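Local coordinates for uncharacterized peptidase Lmo0363 (Listeria monocytogenes, PDB 3L4E), which is an uncharacterised member of peptidase family S51 that probably acts as a serine-type peptidase related to peptidase E, at residues A[70-73]-A[74-78]; A[107-111]-A[112-116]. One frame throughout, in Å; residues are numbered along the deposited sequence.

Contact 1 of 2, residues A[70-73]-A[74-78]; sequences LGEI and TTKLR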
loop_
_atom_site.group_PDB
_atom_site.type_symbol
_atom_site.label_atom_id
_atom_site.label_comp_id
_atom_site.label_asym_id
_atom_site.label_seq_id
_atom_site.Cartn_x
_atom_site.Cartn_y
_atom_site.Cartn_z
ATOM N N LEU A 70 -20.625 -0.316 0.270
ATOM C CA LEU A 70 -19.974 0.141 1.493
ATOM C C LEU A 70 -20.199 -0.859 2.617
ATOM O O LEU A 70 -19.376 -0.978 3.526
ATOM C CB LEU A 70 -20.461 1.528 1.908
ATOM C CG LEU A 70 -19.506 2.669 1.555
ATOM C CD1 LEU A 70 -18.125 2.443 2.178
ATOM C CD2 LEU A 70 -19.403 2.832 0.040
ATOM N N GLY A 71 -21.320 -1.574 2.552
ATOM C CA GLY A 71 -21.617 -2.604 3.526
ATOM C C GLY A 71 -20.536 -3.663 3.542
ATOM O O GLY A 71 -20.053 -4.056 4.604
ATOM N N GLU A 72 -20.151 -4.122 2.356
ATOM C CA GLU A 72 -19.140 -5.160 2.223
ATOM C C GLU A 72 -17.758 -4.623 2.585
ATOM O O GLU A 72 -16.951 -5.325 3.196
ATOM C CB GLU A 72 -19.131 -5.712 0.796
ATOM C CG GLU A 72 -18.458 -7.064 0.665
ATOM C CD GLU A 72 -19.195 -8.148 1.428
ATOM O OE1 GLU A 72 -18.557 -9.155 1.806
ATOM O OE2 GLU A 72 -20.414 -7.987 1.657
ATOM N N ILE A 73 -17.488 -3.380 2.198
ATOM C CA ILE A 73 -16.215 -2.746 2.507
ATOM C C ILE A 73 -16.064 -2.615 4.017
ATOM O O ILE A 73 -15.039 -2.992 4.583
ATOM C CB ILE A 73 -16.105 -1.351 1.852
ATOM C CG1 ILE A 73 -16.044 -1.477 0.323
ATOM C CG2 ILE A 73 -14.891 -0.593 2.395
ATOM C CD1 ILE A 73 -16.063 -0.138 -0.412
ATOM N N THR A 74 -17.101 -2.096 4.665
ATOM C CA THR A 74 -17.091 -1.926 6.115
ATOM C C THR A 74 -16.903 -3.257 6.837
ATOM O O THR A 74 -16.077 -3.374 7.742
ATOM C CB THR A 74 -18.387 -1.259 6.615
ATOM O OG1 THR A 74 -18.525 0.032 6.009
ATOM C CG2 THR A 74 -18.350 -1.093 8.125
ATOM N N THR A 75 -17.671 -4.257 6.418
ATOM C CA THR A 75 -17.655 -5.573 7.049
ATOM C C THR A 75 -16.297 -6.259 6.952
ATOM O O THR A 75 -15.750 -6.705 7.961
ATOM C CB THR A 75 -18.724 -6.494 6.436
ATOM O OG1 THR A 75 -20.014 -5.882 6.566
ATOM C CG2 THR A 75 -18.736 -7.850 7.138
ATOM N N LYS A 76 -15.758 -6.347 5.739
ATOM C CA LYS A 76 -14.477 -7.011 5.524
ATOM C C LYS A 76 -13.350 -6.317 6.282
ATOM O O LYS A 76 -12.557 -6.967 6.960
ATOM C CB LYS A 76 -14.155 -7.099 4.028
ATOM C CG LYS A 76 -15.090 -8.030 3.260
ATOM C CD LYS A 76 -14.761 -8.090 1.773
ATOM C CE LYS A 76 -15.602 -9.157 1.071
ATOM N NZ LYS A 76 -15.374 -9.197 -0.404
ATOM N N LEU A 77 -13.286 -4.993 6.169
ATOM C CA LEU A 77 -12.267 -4.230 6.872
ATOM C C LEU A 77 -12.309 -4.478 8.380
ATOM O O LEU A 77 -11.263 -4.546 9.034
ATOM C CB LEU A 77 -12.396 -2.733 6.563
ATOM C CG LEU A 77 -11.874 -2.321 5.183
ATOM C CD1 LEU A 77 -12.201 -0.863 4.907
ATOM C CD2 LEU A 77 -10.370 -2.578 5.067
ATOM N N ARG A 78 -13.517 -4.609 8.924
ATOM C CA ARG A 78 -13.696 -4.842 10.355
ATOM C C ARG A 78 -13.379 -6.277 10.764
ATOM O O ARG A 78 -12.823 -6.520 11.835
ATOM C CB ARG A 78 -15.120 -4.484 10.779
ATOM C CG ARG A 78 -15.442 -3.019 10.601
ATOM C CD ARG A 78 -16.770 -2.653 11.233
ATOM N NE ARG A 78 -16.793 -1.243 11.607
ATOM C CZ ARG A 78 -16.340 -0.779 12.766
ATOM N NH1 ARG A 78 -15.835 -1.614 13.664
ATOM N NH2 ARG A 78 -16.389 0.517 13.026
#
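In the first two turns of helix 70-79, which leads into strand 82-85 of the central sheet, T74 and T75 each fold a hydroxyl back onto the preceding turn. T74 OG1 donates to L70 O at 2.8 Å, and the same carbonyl takes the T74 backbone N-H; the two donors reach it from opposite faces of its plane. One residue on, G71 O is gripped in the same manner by T75 N and by T75 OG1, the latter at 2.7 Å. The torsions explain both: with chi1 at -60° in T74 and -57° in T75, OG1 stands anti to the carbonyl carbon and swings back to the oxygen four residues earlier, so the hydroxyls are satisfied within the helix. E72 and K76 are also i, i+4 neighbours, but their ionic contact is long, 3.9 Å from E72 OE1 to K76 NZ. E72 bends at chi2, bringing OE1 closer to K76 CE than to the ammonium group, while K76 NZ goes on to a salt bridge with E68 and a hydrogen bond to E62 O. On the buried side I73 and L77 pack flank to flank, next to A102 and L105 of helix 102-111. K76 N and L77 N continue the helical bonding to E72 O and I73 O. The two apolar side chains meet through I73 CG2 and L77 CD1, 3.7 Å apart.

Contact 2 of 2, residues A[107-111]-A[112-116]; sequences LEEIA and AGKLY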
loop_
_atom_site.group_PDB
_atom_site.type_symbol
_atom_site.label_atom_id
_atom_site.label_comp_id
_atom_site.label_asym_id
_atom_site.label_seq_id
_atom_site.Cartn_x
_atom_site.Cartn_y
_atom_site.Cartn_z
ATOM N N LEU A 107 -8.332 4.187 8.065
ATOM C CA LEU A 107 -7.694 4.918 9.154
ATOM C C LEU A 107 -8.214 4.474 10.518
ATOM O O LEU A 107 -7.438 4.326 11.460
ATOM C CB LEU A 107 -7.880 6.426 8.985
ATOM C CG LEU A 107 -7.131 7.057 7.815
ATOM C CD1 LEU A 107 -7.484 8.538 7.695
ATOM C CD2 LEU A 107 -5.628 6.854 7.970
ATOM N N GLU A 108 -9.526 4.271 10.626
ATOM C CA GLU A 108 -10.114 3.816 11.888
ATOM C C GLU A 108 -9.570 2.453 12.310
ATOM O O GLU A 108 -9.238 2.243 13.481
ATOM C CB GLU A 108 -11.648 3.761 11.810
ATOM C CG GLU A 108 -12.297 3.272 13.105
ATOM C CD GLU A 108 -13.757 2.869 12.944
ATOM O OE1 GLU A 108 -14.373 3.198 11.907
ATOM O OE2 GLU A 108 -14.293 2.223 13.871
ATOM N N GLU A 109 -9.488 1.523 11.363
ATOM C CA GLU A 109 -8.973 0.192 11.662
ATOM C C GLU A 109 -7.518 0.248 12.114
ATOM O O GLU A 109 -7.134 -0.409 13.078
ATOM C CB GLU A 109 -9.109 -0.730 10.447
ATOM C CG GLU A 109 -10.547 -1.050 10.063
ATOM C CD GLU A 109 -11.294 -1.781 11.166
ATOM O OE1 GLU A 109 -10.714 -2.701 11.779
ATOM O OE2 GLU A 109 -12.462 -1.439 11.424
ATOM N N ILE A 110 -6.705 1.019 11.399
ATOM C CA ILE A 110 -5.309 1.200 11.775
ATOM C C ILE A 110 -5.203 1.784 13.183
ATOM O O ILE A 110 -4.396 1.336 13.990
ATOM C CB ILE A 110 -4.581 2.091 10.758
ATOM C CG1 ILE A 110 -4.476 1.354 9.420
ATOM C CG2 ILE A 110 -3.206 2.488 11.268
ATOM C CD1 ILE A 110 -3.922 2.202 8.296
ATOM N N ALA A 111 -6.038 2.772 13.482
ATOM C CA ALA A 111 -6.020 3.387 14.805
ATOM C C ALA A 111 -6.388 2.382 15.897
ATOM O O ALA A 111 -5.956 2.514 17.042
ATOM C CB ALA A 111 -6.948 4.590 14.852
ATOM N N ALA A 112 -7.181 1.377 15.533
ATOM C CA ALA A 112 -7.602 0.339 16.469
ATOM C C ALA A 112 -6.570 -0.785 16.594
ATOM O O ALA A 112 -6.771 -1.738 17.347
ATOM C CB ALA A 112 -8.948 -0.225 16.058
ATOM N N GLY A 113 -5.478 -0.680 15.844
ATOM C CA GLY A 113 -4.390 -1.642 15.944
ATOM C C GLY A 113 -4.208 -2.579 14.758
ATOM O O GLY A 113 -3.306 -3.414 14.760
ATOM N N LYS A 114 -5.050 -2.449 13.740
ATOM C CA LYS A 114 -4.970 -3.352 12.591
ATOM C C LYS A 114 -3.730 -3.094 11.741
ATOM O O LYS A 114 -3.401 -1.949 11.453
ATOM C CB LYS A 114 -6.221 -3.213 11.731
ATOM C CG LYS A 114 -6.454 -4.355 10.770
ATOM C CD LYS A 114 -7.950 -4.615 10.626
ATOM C CE LYS A 114 -8.539 -5.108 11.933
ATOM N NZ LYS A 114 -9.999 -5.385 11.826
ATOM N N LEU A 115 -3.042 -4.165 11.353
ATOM C CA LEU A 115 -1.852 -4.067 10.512
ATOM C C LEU A 115 -2.207 -3.719 9.071
ATOM O O LEU A 115 -3.030 -4.393 8.445
ATOM C CB LEU A 115 -1.067 -5.380 10.545
ATOM C CG LEU A 115 0.109 -5.503 9.573
ATOM C CD1 LEU A 115 1.157 -4.437 9.853
ATOM C CD2 LEU A 115 0.725 -6.898 9.638
ATOM N N TYR A 116 -1.565 -2.673 8.554
ATOM C CA TYR A 116 -1.717 -2.233 7.172
ATOM C C TYR A 116 -0.454 -2.551 6.378
ATOM O O TYR A 116 0.651 -2.135 6.760
ATOM C CB TYR A 116 -1.998 -0.725 7.135
ATOM C CG TYR A 116 -2.127 -0.139 5.742
ATOM C CD1 TYR A 116 -3.365 -0.069 5.104
ATOM C CD2 TYR A 116 -1.013 0.354 5.066
ATOM C CE1 TYR A 116 -3.489 0.458 3.834
ATOM C CE2 TYR A 116 -1.127 0.891 3.785
ATOM C CZ TYR A 116 -2.376 0.948 3.181
ATOM O OH TYR A 116 -2.525 1.462 1.913
HETATM O O HOH W 1 -2.266 -0.289 13.259
#
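K114 runs its aliphatic chain along E109 across the Schellman motif that ends helix 102-111 and turns the chain into strand 115-119. Bends at chi2 and chi3 carry K114 NZ to E109 OE1, forming a 2.8 Å salt bridge on the anti side of the carboxylate, 33° out of its plane. The ammonium group also hydrogen-bonds to N80 O and probably to L77 O. Nearer the backbone, K114 CB lies 3.2 Å from E109 O, the carbonyl that receives K114 N in the wider-spanning (i to i+5) bond of the motif. The inner bond (i to i+3) runs from G113 N to I110 O, coming from well above the carbonyl plane. G113 has positive phi, 110°, a conformation in which a CB would press against the carbonyl oxygen of A112. At the helix end A112 N makes weak bonds to E108 O and E109 O. Farther along, I110 and Y116 pack obliquely between the helix and the sheet, with I110 CD1 3.7 Å from Y116 CB and both side chains touching L5 of strand 4-8. Y116 OH hydrogen-bonds to G122 O, just beyond S120, a charge-relay residue by similarity. A water bridges helix end and strand start, donating to I110 O at 2.8 Å and to K114 O at 2.7 Å.

How the contacts relate
Contacts 1 and 2 follow one another along the chain, with centres 14 Å apart: contact 1 lies within helix 70-79, contact 2 at the end of helix 102-111 and its passage into strand 115-119, and the two helices pack together on the same side of the chain's centre. Two polar links join them. R78 NH2 forms a salt bridge with E108 OE2 at 2.8 Å, and K114 NZ, already paired within contact 2, probably bonds to L77 O at 3.2 Å, tying the end of one helix to the turn after the other. Contact 1 lies away from the annotated sites. Contact 2 is nearer: the Y116 side chain is about 10 Å from that of S120, the probable nucleophile following strand 115-119.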